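Cell surface protein (Putative S-layer protein) (Clostridioides difficile R20291, PDB 5NJL) is a putative S-layer protein of the cell wall with an extended three-domain fold; it shows cell adhesion in vitro and probably acts as an adhesin. Local coordinates at residues K28-S33 against N88-E93; G68-L73 against T261-D266; A126-S131 against I141-K146; I74-D79 against L206-I211; E99-L104 against A135-V140. All blocks are in the same frame, centred on the assembly; numbering follows the deposited sequence.

Contact 1 (K28-S33 against N88-E93); sequences KYTGGS and NEVVAE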
# COMPACT_ATOMS: atom_id res chain seq x y z
N LYS A 28 -9.86 -4.13 13.81
CA LYS A 28 -9.68 -5.57 13.69
C LYS A 28 -10.51 -6.12 12.51
O LYS A 28 -11.57 -5.58 12.16
CB LYS A 28 -10.17 -6.26 14.98
CG LYS A 28 -9.50 -5.81 16.28
CD LYS A 28 -10.37 -6.22 17.47
CE LYS A 28 -9.60 -6.19 18.78
NZ LYS A 28 -9.14 -4.81 19.11
N TYR A 29 -10.09 -7.25 11.98
CA TYR A 29 -10.91 -7.98 11.03
C TYR A 29 -12.21 -8.42 11.74
O TYR A 29 -12.19 -8.75 12.94
CB TYR A 29 -10.14 -9.19 10.49
CG TYR A 29 -8.91 -8.83 9.69
CD1 TYR A 29 -9.03 -8.43 8.35
CD2 TYR A 29 -7.63 -8.92 10.24
CE1 TYR A 29 -7.90 -8.10 7.60
CE2 TYR A 29 -6.49 -8.57 9.51
CZ TYR A 29 -6.62 -8.16 8.19
OH TYR A 29 -5.52 -7.85 7.43
N THR A 30 -13.33 -8.37 11.03
CA THR A 30 -14.63 -8.72 11.59
C THR A 30 -15.19 -10.00 10.97
O THR A 30 -16.35 -10.30 11.17
CB THR A 30 -15.65 -7.58 11.43
OG1 THR A 30 -15.79 -7.24 10.04
CG2 THR A 30 -15.21 -6.35 12.23
N GLY A 31 -14.35 -10.73 10.24
CA GLY A 31 -14.74 -12.04 9.71
C GLY A 31 -13.58 -12.77 9.07
O GLY A 31 -12.44 -12.26 9.02
N GLY A 32 -13.87 -13.98 8.58
CA GLY A 32 -12.88 -14.85 8.00
C GLY A 32 -11.84 -15.36 8.97
O GLY A 32 -12.01 -15.26 10.19
N SER A 33 -10.73 -15.88 8.43
CA SER A 33 -9.74 -16.59 9.25
C SER A 33 -9.09 -15.70 10.32
O SER A 33 -8.73 -16.19 11.38
CB SER A 33 -8.65 -17.23 8.37
OG SER A 33 -7.79 -16.26 7.80
N ASN A 88 -20.56 -8.25 4.36
CA ASN A 88 -20.27 -6.96 4.99
C ASN A 88 -19.31 -7.07 6.19
O ASN A 88 -19.42 -6.30 7.13
CB ASN A 88 -21.59 -6.22 5.35
CG ASN A 88 -21.43 -4.71 5.49
OD1 ASN A 88 -20.51 -4.11 4.95
ND2 ASN A 88 -22.37 -4.07 6.22
N GLU A 89 -18.38 -8.02 6.12
CA GLU A 89 -17.33 -8.24 7.12
C GLU A 89 -16.03 -7.80 6.51
O GLU A 89 -15.81 -7.99 5.31
CB GLU A 89 -17.19 -9.70 7.46
CG GLU A 89 -18.41 -10.27 8.15
CD GLU A 89 -18.45 -11.79 8.27
OE1 GLU A 89 -17.76 -12.59 7.56
OE2 GLU A 89 -19.27 -12.21 9.09
N VAL A 90 -15.16 -7.24 7.34
CA VAL A 90 -13.81 -6.89 6.93
C VAL A 90 -12.91 -8.11 7.13
O VAL A 90 -12.69 -8.57 8.26
CB VAL A 90 -13.31 -5.66 7.71
CG1 VAL A 90 -11.88 -5.30 7.29
CG2 VAL A 90 -14.25 -4.48 7.49
N VAL A 91 -12.35 -8.62 6.03
CA VAL A 91 -11.60 -9.86 6.03
C VAL A 91 -10.20 -9.71 5.43
O VAL A 91 -9.92 -8.74 4.73
CB VAL A 91 -12.37 -10.99 5.31
CG1 VAL A 91 -13.74 -11.16 5.96
CG2 VAL A 91 -12.53 -10.71 3.82
N ALA A 92 -9.35 -10.69 5.73
CA ALA A 92 -7.93 -10.67 5.40
C ALA A 92 -7.59 -11.38 4.09
O ALA A 92 -6.47 -11.25 3.57
CB ALA A 92 -7.14 -11.35 6.52
N GLU A 93 -8.54 -12.14 3.59
CA GLU A 93 -8.33 -12.97 2.41
C GLU A 93 -9.51 -12.79 1.45
O GLU A 93 -10.64 -12.43 1.85
CB GLU A 93 -8.08 -14.44 2.81
CG GLU A 93 -9.19 -15.10 3.59
CD GLU A 93 -9.26 -14.65 5.06
OE1 GLU A 93 -8.22 -14.77 5.75
OE2 GLU A 93 -10.35 -14.18 5.49
O HOH W 1 -10.05 -12.74 7.77
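The ring of Tyr29 lies against Ala92, whose CB sits over one face in a CH-pi contact, 3.8 Å from the ring centroid and shifted toward the rim. The edge of the same ring meets Val90 O in its plane. With CG anti to the carbonyl carbon (chi1 -64°), the ring extends alongside residues 90-92. The phenol OH bonds to Gly81 O.

Thr30 and Val90 hold each other at two points. Thr30 N donates to Val90 O at 2.8 Å. Val90 N returns a bond to Thr30 OG1, also 2.8 Å, with an N-H...O angle of 162°.

Further on, the Glu93 chain bends at chi2 (-76°) and its carboxylate faces Ser33. Ser33 OG donates to Glu93 OE1 at 2.6 Å, from above the carboxylate plane. A water joins Gly31 O, Ala92 N and Glu93 OE2.

The contact fastens the irregular loop between helix 14-25 and strand 40-45 to strand 90-91, which pairs with 83-84 in a two-stranded antiparallel sheet.

Contact 2 (G68-L73 against T261-D266); sequences GENKEL and TIKYTD. With SO4 (sulfate ion), chain R.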
# COMPACT_ATOMS: atom_id res chain seq x y z
N GLY A 68 14.34 12.91 22.63
CA GLY A 68 15.26 13.99 23.04
C GLY A 68 15.29 15.15 22.08
O GLY A 68 14.78 15.07 20.95
N GLU A 69 15.91 16.25 22.53
CA GLU A 69 16.06 17.46 21.70
C GLU A 69 16.87 17.15 20.45
O GLU A 69 17.92 16.50 20.53
CB GLU A 69 16.71 18.60 22.50
CG GLU A 69 15.90 19.11 23.70
CD GLU A 69 14.56 19.76 23.33
OE1 GLU A 69 14.37 20.22 22.18
OE2 GLU A 69 13.68 19.83 24.22
N ASN A 70 16.36 17.55 19.29
CA ASN A 70 17.00 17.26 17.98
C ASN A 70 17.22 15.77 17.72
O ASN A 70 18.10 15.40 16.94
CB ASN A 70 18.30 18.09 17.79
CG ASN A 70 18.09 19.35 16.94
OD1 ASN A 70 17.09 19.49 16.24
ND2 ASN A 70 19.04 20.26 17.01
N LYS A 71 16.40 14.93 18.36
CA LYS A 71 16.35 13.50 18.02
C LYS A 71 15.08 13.25 17.21
O LYS A 71 14.19 14.11 17.12
CB LYS A 71 16.36 12.61 19.27
CG LYS A 71 17.57 12.81 20.18
CD LYS A 71 18.87 12.46 19.49
CE LYS A 71 20.02 12.50 20.48
NZ LYS A 71 21.28 12.10 19.81
N GLU A 72 15.03 12.07 16.61
CA GLU A 72 13.88 11.68 15.81
C GLU A 72 13.51 10.21 15.94
O GLU A 72 14.30 9.38 16.40
CB GLU A 72 14.12 12.03 14.33
CG GLU A 72 15.32 11.34 13.71
CD GLU A 72 15.63 11.89 12.33
OE1 GLU A 72 15.77 13.13 12.17
OE2 GLU A 72 15.76 11.07 11.40
N LEU A 73 12.29 9.93 15.49
CA LEU A 73 11.67 8.61 15.58
C LEU A 73 10.97 8.39 14.23
O LEU A 73 10.41 9.35 13.69
CB LEU A 73 10.63 8.65 16.70
CG LEU A 73 10.19 7.44 17.49
CD1 LEU A 73 11.39 6.69 18.06
CD2 LEU A 73 9.25 7.90 18.61
N THR A 261 20.73 18.81 5.79
CA THR A 261 20.13 19.32 7.02
C THR A 261 21.24 19.71 7.98
O THR A 261 22.30 19.10 8.00
CB THR A 261 19.21 18.29 7.70
OG1 THR A 261 19.96 17.10 7.99
CG2 THR A 261 18.03 17.95 6.82
N ILE A 262 20.97 20.75 8.77
CA ILE A 262 21.83 21.13 9.87
C ILE A 262 20.95 21.13 11.09
O ILE A 262 19.95 21.85 11.13
CB ILE A 262 22.42 22.57 9.74
CG1 ILE A 262 22.84 22.87 8.31
CG2 ILE A 262 23.58 22.77 10.72
CD1 ILE A 262 22.78 24.34 7.96
N LYS A 263 21.28 20.27 12.04
CA LYS A 263 20.65 20.31 13.36
C LYS A 263 21.59 21.13 14.23
O LYS A 263 22.81 20.92 14.19
CB LYS A 263 20.47 18.92 13.95
CG LYS A 263 19.49 18.06 13.16
CD LYS A 263 19.26 16.68 13.79
CE LYS A 263 18.07 15.99 13.13
NZ LYS A 263 17.52 14.78 13.83
N TYR A 264 21.04 22.05 15.00
CA TYR A 264 21.83 22.81 15.96
C TYR A 264 20.96 23.35 17.08
O TYR A 264 19.72 23.41 16.96
CB TYR A 264 22.60 23.93 15.26
CG TYR A 264 21.75 25.07 14.73
CD1 TYR A 264 21.14 24.99 13.49
CD2 TYR A 264 21.56 26.24 15.48
CE1 TYR A 264 20.38 26.03 13.00
CE2 TYR A 264 20.79 27.29 14.99
CZ TYR A 264 20.20 27.17 13.75
OH TYR A 264 19.45 28.19 13.23
N THR A 265 21.63 23.79 18.14
CA THR A 265 20.97 24.47 19.25
C THR A 265 21.22 25.98 19.08
O THR A 265 22.39 26.41 18.95
CB THR A 265 21.52 23.92 20.56
OG1 THR A 265 21.23 22.52 20.60
CG2 THR A 265 20.87 24.58 21.76
N ASP A 266 20.14 26.76 19.05
CA ASP A 266 20.26 28.19 18.75
C ASP A 266 20.69 28.96 19.99
O ASP A 266 20.95 28.38 21.05
CB ASP A 266 19.01 28.75 18.03
CG ASP A 266 17.81 29.01 18.96
OD1 ASP A 266 17.92 28.96 20.22
OD2 ASP A 266 16.72 29.29 18.39
S SO4 R . 16.94 15.70 26.13
O1 SO4 R . 17.66 16.20 27.33
O2 SO4 R . 17.23 14.25 25.98
O3 SO4 R . 17.43 16.44 24.94
O4 SO4 R . 15.49 15.94 26.30
O HOH W 2 21.36 20.52 18.56
O HOH W 3 15.34 16.15 14.83
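Lys263 NZ reaches Glu72 OE1 in a salt bridge of 2.9 Å, arriving from above the carboxylate plane. The same ammonium donates to Asn70 O at 3.2 Å, again from above the plane of the acceptor group. A water takes a third bond from NZ at 2.8 Å and gives a weak one to Lys71 O.

The Lys263 side chain is extended and crosses that of Glu72 at about a right angle. It slides past Asn70 in the opposite direction, with Lys263 CB 3.6 Å from Asn70 ND2. That ND2 makes a weak bond to Tyr264 O. A second water links ND2 to Thr265 OG1.

Asn70 lies in a type II beta turn from Gly68 to Lys71, closed by Lys71 N to Gly68 O at 3.1 Å. The turn leads into strand 72-79 of one sheet, while Lys263 belongs to strand 258-265 of another, so the contact bridges two sheets at the protein surface.

Asn70 OD1 bonds to Ser214 OG, and ND2 also donates to Ile272 O. Asn70 and Lys71 also share backbone bonds with Asn213. On the turn, Glu69 N donates to a sulfate oxygen, O3, at 2.9 Å; the ion probably comes from the crystallisation liquor.

Contact 3 (A126-S131 against I141-K146); sequences ADVKAS and ITLRDK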
# COMPACT_ATOMS: atom_id res chain seq x y z
N ALA A 126 -20.33 -29.82 -19.83
CA ALA A 126 -20.54 -28.76 -20.82
C ALA A 126 -19.36 -28.58 -21.75
O ALA A 126 -18.21 -28.74 -21.32
CB ALA A 126 -20.87 -27.45 -20.10
N ASP A 127 -19.66 -28.23 -23.01
CA ASP A 127 -18.66 -27.75 -23.97
C ASP A 127 -18.39 -26.30 -23.59
O ASP A 127 -19.32 -25.57 -23.27
CB ASP A 127 -19.18 -27.71 -25.42
CG ASP A 127 -19.77 -29.00 -25.89
OD1 ASP A 127 -19.18 -30.09 -25.62
OD2 ASP A 127 -20.83 -28.90 -26.57
N VAL A 128 -17.13 -25.87 -23.66
CA VAL A 128 -16.74 -24.54 -23.15
C VAL A 128 -16.00 -23.81 -24.23
O VAL A 128 -15.09 -24.37 -24.87
CB VAL A 128 -15.82 -24.65 -21.90
CG1 VAL A 128 -15.41 -23.26 -21.41
CG2 VAL A 128 -16.52 -25.39 -20.79
N LYS A 129 -16.38 -22.56 -24.44
CA LYS A 129 -15.58 -21.63 -25.19
C LYS A 129 -15.27 -20.43 -24.34
O LYS A 129 -16.11 -19.98 -23.55
CB LYS A 129 -16.33 -21.13 -26.42
CG LYS A 129 -16.75 -22.20 -27.39
CD LYS A 129 -15.62 -22.61 -28.29
CE LYS A 129 -16.17 -23.35 -29.48
NZ LYS A 129 -15.00 -23.89 -30.20
N ALA A 130 -14.07 -19.89 -24.48
CA ALA A 130 -13.73 -18.70 -23.73
C ALA A 130 -13.02 -17.77 -24.65
O ALA A 130 -12.03 -18.16 -25.29
CB ALA A 130 -12.85 -19.05 -22.54
N SER A 131 -13.48 -16.53 -24.69
CA SER A 131 -13.02 -15.54 -25.66
C SER A 131 -12.60 -14.27 -24.95
O SER A 131 -13.31 -13.81 -24.07
CB SER A 131 -14.14 -15.21 -26.66
OG SER A 131 -14.69 -16.35 -27.32
N ILE A 141 -17.40 -16.17 -21.56
CA ILE A 141 -17.44 -17.60 -21.40
C ILE A 141 -18.78 -18.13 -21.91
O ILE A 141 -19.85 -17.68 -21.46
CB ILE A 141 -17.20 -17.96 -19.95
CG1 ILE A 141 -15.77 -17.50 -19.56
CG2 ILE A 141 -17.32 -19.46 -19.72
CD1 ILE A 141 -15.57 -17.45 -18.08
N THR A 142 -18.74 -19.09 -22.83
CA THR A 142 -19.96 -19.62 -23.43
C THR A 142 -19.97 -21.13 -23.22
O THR A 142 -19.03 -21.83 -23.60
CB THR A 142 -20.06 -19.23 -24.90
OG1 THR A 142 -20.36 -17.84 -24.98
CG2 THR A 142 -21.12 -20.01 -25.64
N LEU A 143 -21.07 -21.61 -22.63
CA LEU A 143 -21.24 -22.99 -22.22
C LEU A 143 -22.42 -23.58 -22.95
O LEU A 143 -23.42 -22.88 -23.21
CB LEU A 143 -21.52 -23.06 -20.72
CG LEU A 143 -20.57 -22.33 -19.78
CD1 LEU A 143 -21.07 -22.37 -18.35
CD2 LEU A 143 -19.18 -22.91 -19.86
N ARG A 144 -22.32 -24.87 -23.26
CA ARG A 144 -23.45 -25.62 -23.78
C ARG A 144 -23.44 -27.00 -23.16
O ARG A 144 -22.38 -27.61 -23.07
CB ARG A 144 -23.25 -25.68 -25.28
CG ARG A 144 -24.30 -26.33 -26.11
CD ARG A 144 -23.96 -26.06 -27.59
NE ARG A 144 -22.79 -26.83 -28.01
CZ ARG A 144 -22.43 -27.06 -29.26
NH1 ARG A 144 -23.10 -26.52 -30.29
NH2 ARG A 144 -21.36 -27.82 -29.48
N ASP A 145 -24.61 -27.51 -22.76
CA ASP A 145 -24.71 -28.85 -22.20
C ASP A 145 -24.24 -29.87 -23.29
O ASP A 145 -24.50 -29.67 -24.47
CB ASP A 145 -26.15 -29.22 -21.80
CG ASP A 145 -26.80 -28.24 -20.83
OD1 ASP A 145 -26.27 -28.07 -19.71
OD2 ASP A 145 -27.90 -27.70 -21.16
N LYS A 146 -23.49 -30.88 -22.87
CA LYS A 146 -23.02 -31.93 -23.80
C LYS A 146 -24.14 -32.88 -24.25
O LYS A 146 -24.12 -33.33 -25.39
CB LYS A 146 -21.91 -32.76 -23.16
CG LYS A 146 -20.65 -31.94 -22.91
CD LYS A 146 -19.57 -32.78 -22.24
CE LYS A 146 -18.19 -32.16 -22.46
NZ LYS A 146 -17.23 -32.76 -21.51
O HOH W 4 -19.82 -23.71 -25.55
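Asp127 and Arg144 are joined by both backbone and side chain. In the backbone, Asp127 N donates to Arg144 O at 2.8 Å and Arg144 N to Asp127 O at 3.1 Å. Lys129 and Thr142 form the next hydrogen-bonded pair, where Thr142 N to Lys129 O is nearly straight at 174°. A water donates to both Asp127 O and Thr142 O.

The ionic contact is a side-on grip. Arg144 NE and NH2 both donate to Asp127 OD2, at 3.2 and 3.1 Å. The oxygen lies at the edge of the guanidinium, close to its plane. NE meets the anti lone pair of OD2, whereas NH2 comes from above the carboxylate plane. The two planes are 70° apart. Arg144 bends at chi3 (72°), which turns NE back toward the aspartate.

Apolar contacts occupy the other face of the sheet. Leu143 CD2 touches Val128 CG2 at 3.8 Å, the two side chains lying side by side and pointing the same way. Ala130 CB faces Ile141 CG1 more loosely. Ile111 of helix 101-115 packs on Val128, Ala130 and Ile141.

One face thus turns to a helix and the other carries the Asp127-Arg144 salt bridge, in an antiparallel beta hairpin that forms outer strand 126-133 and middle strand 138-145 of a three-stranded sheet.

Contact 4 (I74-D79 against L206-I211); sequences IVTITD and LAEITI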
# COMPACT_ATOMS: atom_id res chain seq x y z
N ILE A 74 11.02 7.17 13.71
CA ILE A 74 10.34 6.83 12.45
C ILE A 74 9.17 5.92 12.79
O ILE A 74 9.34 4.99 13.55
CB ILE A 74 11.30 6.08 11.49
CG1 ILE A 74 12.57 6.90 11.20
CG2 ILE A 74 10.60 5.74 10.17
CD1 ILE A 74 12.33 8.15 10.38
N VAL A 75 7.99 6.23 12.26
CA VAL A 75 6.80 5.37 12.41
C VAL A 75 6.36 4.93 11.01
O VAL A 75 6.13 5.78 10.15
CB VAL A 75 5.63 6.14 13.09
CG1 VAL A 75 4.40 5.26 13.23
CG2 VAL A 75 6.06 6.69 14.45
N THR A 76 6.24 3.61 10.79
CA THR A 76 5.64 3.10 9.53
C THR A 76 4.28 2.46 9.78
O THR A 76 4.07 1.82 10.81
CB THR A 76 6.57 2.15 8.78
OG1 THR A 76 6.72 0.91 9.49
CG2 THR A 76 7.94 2.79 8.59
N ILE A 77 3.35 2.73 8.88
CA ILE A 77 1.98 2.24 8.95
C ILE A 77 1.79 1.35 7.72
O ILE A 77 1.91 1.82 6.57
CB ILE A 77 0.99 3.40 8.93
CG1 ILE A 77 1.27 4.37 10.10
CG2 ILE A 77 -0.47 2.91 8.93
CD1 ILE A 77 0.31 5.54 10.15
N THR A 78 1.54 0.07 7.97
CA THR A 78 1.27 -0.93 6.94
C THR A 78 -0.15 -1.50 7.12
O THR A 78 -0.52 -1.91 8.21
CB THR A 78 2.32 -2.04 7.01
OG1 THR A 78 3.63 -1.48 6.88
CG2 THR A 78 2.13 -3.07 5.89
N ASP A 79 -0.95 -1.46 6.06
CA ASP A 79 -2.20 -2.22 5.93
C ASP A 79 -1.82 -3.66 5.66
O ASP A 79 -1.16 -3.97 4.66
CB ASP A 79 -3.03 -1.56 4.81
CG ASP A 79 -4.34 -2.25 4.52
OD1 ASP A 79 -4.72 -3.26 5.16
OD2 ASP A 79 -5.04 -1.74 3.62
N LEU A 206 1.41 2.23 3.79
CA LEU A 206 0.64 3.45 3.67
C LEU A 206 1.44 4.71 3.99
O LEU A 206 1.19 5.75 3.39
CB LEU A 206 -0.57 3.39 4.58
CG LEU A 206 -1.62 2.33 4.19
CD1 LEU A 206 -2.69 2.29 5.27
CD2 LEU A 206 -2.21 2.64 2.82
N ALA A 207 2.34 4.63 4.96
CA ALA A 207 3.03 5.83 5.42
C ALA A 207 4.34 5.55 6.11
O ALA A 207 4.54 4.48 6.66
CB ALA A 207 2.13 6.66 6.32
N GLU A 208 5.22 6.54 6.04
CA GLU A 208 6.45 6.58 6.82
C GLU A 208 6.48 8.00 7.38
O GLU A 208 6.52 8.97 6.61
CB GLU A 208 7.63 6.30 5.89
CG GLU A 208 9.02 6.41 6.47
CD GLU A 208 10.07 6.58 5.36
OE1 GLU A 208 10.19 5.67 4.50
OE2 GLU A 208 10.76 7.64 5.34
N ILE A 209 6.35 8.14 8.70
CA ILE A 209 6.29 9.46 9.34
C ILE A 209 7.53 9.61 10.18
O ILE A 209 7.80 8.78 11.04
CB ILE A 209 5.03 9.64 10.20
CG1 ILE A 209 3.77 9.39 9.38
CG2 ILE A 209 4.99 11.03 10.83
CD1 ILE A 209 3.14 8.05 9.68
N THR A 210 8.30 10.68 9.93
CA THR A 210 9.50 11.00 10.71
C THR A 210 9.11 12.08 11.72
O THR A 210 8.61 13.13 11.34
CB THR A 210 10.65 11.49 9.81
OG1 THR A 210 10.92 10.48 8.84
CG2 THR A 210 11.92 11.75 10.64
N ILE A 211 9.29 11.78 13.00
CA ILE A 211 8.93 12.69 14.07
C ILE A 211 10.25 13.29 14.57
O ILE A 211 11.14 12.56 14.93
CB ILE A 211 8.23 11.98 15.24
CG1 ILE A 211 7.00 11.20 14.76
CG2 ILE A 211 7.78 13.01 16.27
CD1 ILE A 211 6.49 10.22 15.81
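Val75 and Ile209 form a hydrogen-bonded pair between strands that run antiparallel, their axes 4.7 Å apart at closest approach. Their two bonds, Val75 N to Ile209 O and Ile209 N to Val75 O, are both 2.8 Å and nearly straight. Ile77 N donates to Ala207 O at 3.1 Å. Ile77 O is gripped twice, by Leu206 N at 2.9 Å and Ala207 N at 3.3 Å.

On one face, the side chains of Ile77 and Ile209 cross at a slant, with CD1 of each 3.8 Å from CD1 of the other. Ile209 chi2 is 104°, away from a staggered value, and places its CD1 near both Ile77 CD1 and Val75 O. Val75 CG2 meets Ile211 CD1 on this face too. Helix 14-25 packs here, with Leu24 on Ile77 and Leu17 on Ile209 and Ile211.

On the other face, Ile74 lies beside Thr210 and points the same way. Its CD1 approaches Thr210 OG1 to 3.1 Å and also touches CG2. Ile74 CG2 rests on Glu208 CG. Leu48 of a nearby loop packs against both Ile74 and Glu208.

At the far end, Leu206 CD1 touches Asp79 CB. Asp79 OD1 itself accepts from His82 ND1 and Gly81 N.

Leu206 and Ala207 both stand opposite Ile77, which makes a classic beta bulge where two inner strands pair in a five-stranded mixed sheet.

Contact 5 (E99-L104 against A135-V140); sequences ENSADL and AKDKLV. With SO4 (sulfate ion), chain L; SO4 (sulfate ion), chain U.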
# COMPACT_ATOMS: atom_id res chain seq x y z
N GLU A 99 -7.00 -7.57 -13.06
CA GLU A 99 -6.54 -6.19 -12.87
C GLU A 99 -6.35 -5.44 -14.17
O GLU A 99 -6.38 -4.22 -14.17
CB GLU A 99 -5.26 -6.18 -12.04
CG GLU A 99 -5.53 -6.63 -10.61
CD GLU A 99 -4.32 -6.61 -9.70
OE1 GLU A 99 -3.18 -6.80 -10.18
OE2 GLU A 99 -4.52 -6.42 -8.48
N ASN A 100 -6.19 -6.16 -15.27
CA ASN A 100 -5.95 -5.52 -16.55
C ASN A 100 -6.34 -6.44 -17.72
O ASN A 100 -6.67 -7.62 -17.51
CB ASN A 100 -4.46 -5.15 -16.64
CG ASN A 100 -3.56 -6.29 -16.31
OD1 ASN A 100 -3.71 -7.39 -16.83
ND2 ASN A 100 -2.61 -6.06 -15.42
N SER A 101 -6.27 -5.90 -18.92
CA SER A 101 -6.58 -6.62 -20.15
C SER A 101 -5.81 -7.92 -20.31
O SER A 101 -6.39 -8.93 -20.72
CB SER A 101 -6.38 -5.71 -21.36
OG SER A 101 -7.30 -4.60 -21.28
N ALA A 102 -4.53 -7.92 -19.93
CA ALA A 102 -3.68 -9.12 -20.01
C ALA A 102 -4.15 -10.28 -19.11
O ALA A 102 -4.01 -11.44 -19.49
CB ALA A 102 -2.22 -8.78 -19.69
N ASP A 103 -4.67 -9.96 -17.94
CA ASP A 103 -5.25 -10.96 -17.06
C ASP A 103 -6.48 -11.65 -17.70
O ASP A 103 -6.65 -12.86 -17.57
CB ASP A 103 -5.69 -10.34 -15.73
CG ASP A 103 -4.53 -9.93 -14.82
OD1 ASP A 103 -3.39 -10.40 -15.02
OD2 ASP A 103 -4.80 -9.16 -13.87
N LEU A 104 -7.33 -10.87 -18.35
CA LEU A 104 -8.51 -11.44 -19.03
C LEU A 104 -8.08 -12.32 -20.21
O LEU A 104 -8.59 -13.42 -20.39
CB LEU A 104 -9.45 -10.35 -19.52
CG LEU A 104 -10.05 -9.48 -18.42
CD1 LEU A 104 -10.77 -8.31 -19.05
CD2 LEU A 104 -11.00 -10.25 -17.53
N ALA A 135 -11.77 -5.54 -28.08
CA ALA A 135 -12.46 -4.27 -28.28
C ALA A 135 -13.25 -3.85 -27.04
O ALA A 135 -13.13 -2.70 -26.61
CB ALA A 135 -13.39 -4.36 -29.47
N LYS A 136 -14.08 -4.75 -26.52
CA LYS A 136 -14.93 -4.49 -25.34
C LYS A 136 -14.17 -4.62 -24.02
O LYS A 136 -14.68 -4.20 -22.99
CB LYS A 136 -16.09 -5.47 -25.27
CG LYS A 136 -17.10 -5.38 -26.40
CD LYS A 136 -18.11 -6.52 -26.33
CE LYS A 136 -18.93 -6.51 -25.04
NZ LYS A 136 -20.06 -7.48 -25.08
N ASP A 137 -13.01 -5.27 -24.06
CA ASP A 137 -12.21 -5.55 -22.89
C ASP A 137 -12.95 -6.47 -21.88
O ASP A 137 -13.01 -6.18 -20.68
CB ASP A 137 -11.79 -4.23 -22.25
CG ASP A 137 -10.51 -4.32 -21.54
OD1 ASP A 137 -9.75 -5.29 -21.73
OD2 ASP A 137 -10.25 -3.38 -20.78
N LYS A 138 -13.47 -7.58 -22.39
CA LYS A 138 -14.21 -8.56 -21.59
C LYS A 138 -13.78 -9.99 -21.89
O LYS A 138 -13.42 -10.31 -23.02
CB LYS A 138 -15.71 -8.43 -21.89
CG LYS A 138 -16.32 -7.07 -21.55
CD LYS A 138 -16.23 -6.73 -20.08
CE LYS A 138 -16.80 -5.33 -19.81
NZ LYS A 138 -16.59 -4.88 -18.40
N LEU A 139 -13.84 -10.84 -20.87
CA LEU A 139 -13.72 -12.29 -21.04
C LEU A 139 -15.16 -12.81 -21.17
O LEU A 139 -16.00 -12.53 -20.32
CB LEU A 139 -13.05 -12.90 -19.82
CG LEU A 139 -13.05 -14.39 -19.61
CD1 LEU A 139 -12.28 -15.08 -20.71
CD2 LEU A 139 -12.48 -14.76 -18.27
N VAL A 140 -15.44 -13.53 -22.25
CA VAL A 140 -16.79 -14.05 -22.52
C VAL A 140 -16.70 -15.57 -22.50
O VAL A 140 -16.02 -16.18 -23.35
CB VAL A 140 -17.30 -13.52 -23.85
CG1 VAL A 140 -18.71 -14.02 -24.16
CG2 VAL A 140 -17.22 -11.99 -23.90
S SO4 L . -1.94 -2.78 -14.23
O1 SO4 L . -0.50 -3.01 -13.97
O2 SO4 L . -2.75 -3.85 -13.60
O3 SO4 L . -2.19 -2.73 -15.70
O4 SO4 L . -2.34 -1.48 -13.64
S SO4 U . -4.41 -2.27 -19.06
O1 SO4 U . -3.18 -3.01 -18.67
O2 SO4 U . -4.43 -0.99 -18.32
O3 SO4 U . -4.35 -2.01 -20.52
O4 SO4 U . -5.68 -3.02 -18.73
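Asp137 OD1 is gripped by two hydroxyls. Ser101 OG donates to it at 2.6 Å, and Tyr132 OH is its second hydrogen-bond partner. The serine comes from the syn side of the carboxylate, 24° out of its plane. CG of Asp137 is anti to the backbone N (chi1 -151°), which sets CG on the side of the helix start. Asp137 and Lys138 both face Asp133 in a G1 beta bulge. The contact joins the turn end of the hairpin of strands 126-133 and 138-145 to the first turn of helix 101-115.

The rest of the contact is made by Leu104. It sends its two methyl branches to different places. CD1 rests on Asp137 O at 3.5 Å, and CD2 meets Leu139 CB at 4.1 Å. The two leucine side chains cross at a slant. Tyr98 and Ile159 also touch Leu104, while Glu107 and Ala108 of the helix pack on Leu139.

The helix start is held by its own segment. Asn100 is the N-cap, and its OD1 accepts from Asp103 N at 3.0 Å. Asp103 OD2 in turn accepts from Glu99 N at 2.8 Å, through its anti lone pair. Two sulfates, probably from the crystallisation liquor, sit at this end. Asn100 ND2 donates to O2 of the sulfate of chain L at 2.9 Å, and Ser101 N donates to O4 of the sulfate of chain U at 2.9 Å.

In the fold
Contacts 2 and 4 share strand 72-79 and touch: Leu73 O lies 2.8 Å from Ile211 N, a probable hydrogen bond. Contact 4 sits inside the five-stranded sheet, and contact 2 continues from its end to a second sheet. Contacts 3 and 5 share strand 138-145 and meet where Ser131 O lies 2.8 Å from Val140 N, again a probable hydrogen bond. Their centres are 18 Å apart. Contact 1 stands between these pairs: its nearest atoms are about 5 Å from contact 4 and about 13 Å from contact 5. Contacts 2 and 3 have centres 69 Å apart, on opposite sides of the chain's centre, which reflects the extended fold.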